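Long-range contact in soluble epoxide hydrolase (Bacillus megaterium, PDB 4INZ), which belongs to the alpha/beta hydrolase fold superfamily, built around a mainly parallel central beta-sheet flanked by helices: residues A[140-144]-A[267-271]. The protein carries 1 engineered substitution. Residue numbers count along the deposited sequence, not the author numbering.
Sequences PHPYT and IEEYV
Segment 140-144 follows strand 131-137 and starts helix 142-151, with H141 as N-cap: T144 N donates to H141 ND1 at 3.3 Å and 173°. Against it packs 267-271, a turn preceding edge strand 274-279, so the contact joins two loops at the ends of strands in this alpha/beta hydrolase fold. Residues 267-270 have helical phi/psi; I267 O accepts from Y270 N and V271 N, both at 2.9 Å. I267 (CA 6.8 Å from that of T144) lays CG1 over one face of the H141 imidazole. The CA-to-CB bond of Y270 points toward the helix start; chi1 is m. Y143 CB lies over its ring, 3.6 Å from the centroid, a CH-pi contact; the tyrosine rings, planes at 9°, are slid apart and barely overlap. H141, chi1 t, brings CE1 within 3.4 Å of Y270 CB, completing an aromatic cluster. V271 CG2 reaches H141 NE2 at 3.6 Å. H141 NE2, Y143 OH and T144 OG1 bond to Y125, E241 and N263; between the segments, apolar and aromatic packing dominates.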
loop_
_atom_site.group_PDB
_atom_site.type_symbol
_atom_site.label_atom_id
_atom_site.label_comp_id
_atom_site.label_asym_id
_atom_site.label_seq_id
_atom_site.Cartn_x
_atom_site.Cartn_y
_atom_site.Cartn_z
ATOM N N PRO A 140 -3.682 2.008 6.714
ATOM C CA PRO A 140 -4.920 2.051 7.500
ATOM C C PRO A 140 -5.764 0.772 7.441
ATOM O O PRO A 140 -6.124 0.311 6.355
ATOM C CB PRO A 140 -5.682 3.214 6.865
ATOM C CG PRO A 140 -5.263 3.154 5.405
ATOM C CD PRO A 140 -3.809 2.706 5.423
ATOM N N HIS A 141 -6.075 0.211 8.609
ATOM C CA HIS A 141 -7.136 -0.784 8.700
ATOM C C HIS A 141 -8.455 -0.029 8.572
ATOM O O HIS A 141 -8.615 1.030 9.170
ATOM C CB HIS A 141 -7.085 -1.527 10.041
ATOM C CG HIS A 141 -8.207 -2.501 10.227
ATOM N ND1 HIS A 141 -9.372 -2.182 10.892
ATOM C CD2 HIS A 141 -8.347 -3.786 9.820
ATOM C CE1 HIS A 141 -10.179 -3.228 10.891
ATOM N NE2 HIS A 141 -9.582 -4.214 10.243
ATOM N N PRO A 142 -9.398 -0.552 7.776
ATOM C CA PRO A 142 -10.625 0.204 7.490
ATOM C C PRO A 142 -11.335 0.755 8.727
ATOM O O PRO A 142 -11.863 1.867 8.678
ATOM C CB PRO A 142 -11.501 -0.826 6.780
ATOM C CG PRO A 142 -10.509 -1.692 6.065
ATOM C CD PRO A 142 -9.342 -1.813 7.021
ATOM N N TYR A 143 -11.350 -0.001 9.817
ATOM C CA TYR A 143 -12.139 0.406 10.980
ATOM C C TYR A 143 -11.326 1.140 12.039
ATOM O O TYR A 143 -11.744 2.195 12.520
ATOM C CB TYR A 143 -12.879 -0.788 11.593
ATOM C CG TYR A 143 -14.008 -1.303 10.728
ATOM C CD1 TYR A 143 -13.784 -2.295 9.780
ATOM C CD2 TYR A 143 -15.295 -0.782 10.845
ATOM C CE1 TYR A 143 -14.808 -2.764 8.979
ATOM C CE2 TYR A 143 -16.328 -1.246 10.051
ATOM C CZ TYR A 143 -16.080 -2.236 9.120
ATOM O OH TYR A 143 -17.105 -2.701 8.329
ATOM N N THR A 144 -10.170 0.596 12.410
ATOM C CA THR A 144 -9.373 1.249 13.437
ATOM C C THR A 144 -8.869 2.615 12.983
ATOM O O THR A 144 -8.696 3.514 13.802
ATOM C CB THR A 144 -8.195 0.376 13.944
ATOM O OG1 THR A 144 -7.247 0.162 12.888
ATOM C CG2 THR A 144 -8.704 -0.967 14.477
ATOM N N ILE A 267 -7.289 -4.417 17.190
ATOM C CA ILE A 267 -7.508 -4.820 15.807
ATOM C C ILE A 267 -8.064 -6.249 15.741
ATOM O O ILE A 267 -8.797 -6.592 14.813
ATOM C CB ILE A 267 -6.224 -4.651 14.952
ATOM C CG1 ILE A 267 -6.542 -4.779 13.461
ATOM C CG2 ILE A 267 -5.141 -5.631 15.385
ATOM C CD1 ILE A 267 -5.448 -4.228 12.583
ATOM N N GLU A 268 -7.752 -7.063 16.749
ATOM C CA GLU A 268 -8.220 -8.446 16.774
ATOM C C GLU A 268 -9.743 -8.569 16.883
ATOM O O GLU A 268 -10.301 -9.625 16.590
ATOM C CB GLU A 268 -7.549 -9.249 17.897
ATOM C CG GLU A 268 -7.960 -8.852 19.304
ATOM C CD GLU A 268 -7.098 -7.743 19.883
ATOM O OE1 GLU A 268 -6.328 -7.117 19.123
ATOM O OE2 GLU A 268 -7.188 -7.502 21.106
ATOM N N GLU A 269 -10.410 -7.503 17.314
ATOM C CA GLU A 269 -11.869 -7.491 17.340
ATOM C C GLU A 269 -12.417 -7.532 15.913
ATOM O O GLU A 269 -13.492 -8.087 15.663
ATOM C CB GLU A 269 -12.399 -6.246 18.060
ATOM C CG GLU A 269 -13.929 -6.179 18.109
ATOM C CD GLU A 269 -14.476 -4.757 18.223
ATOM O OE1 GLU A 269 -15.524 -4.473 17.597
ATOM O OE2 GLU A 269 -13.869 -3.928 18.938
ATOM N N TYR A 270 -11.674 -6.933 14.984
ATOM C CA TYR A 270 -12.088 -6.867 13.584
ATOM C C TYR A 270 -11.480 -7.985 12.765
ATOM O O TYR A 270 -12.002 -8.345 11.711
ATOM C CB TYR A 270 -11.679 -5.530 12.968
ATOM C CG TYR A 270 -12.335 -4.349 13.626
ATOM C CD1 TYR A 270 -13.641 -3.989 13.308
ATOM C CD2 TYR A 270 -11.655 -3.593 14.570
ATOM C CE1 TYR A 270 -14.249 -2.911 13.918
ATOM C CE2 TYR A 270 -12.255 -2.512 15.182
ATOM C CZ TYR A 270 -13.550 -2.174 14.852
ATOM O OH TYR A 270 -14.148 -1.097 15.462
ATOM N N VAL A 271 -10.363 -8.514 13.255
ATOM C CA VAL A 271 -9.590 -9.529 12.550
ATOM C C VAL A 271 -9.131 -10.585 13.549
ATOM O O VAL A 271 -8.008 -10.530 14.036
ATOM C CB VAL A 271 -8.334 -8.904 11.888
ATOM C CG1 VAL A 271 -7.678 -9.896 10.949
ATOM C CG2 VAL A 271 -8.697 -7.610 11.154
#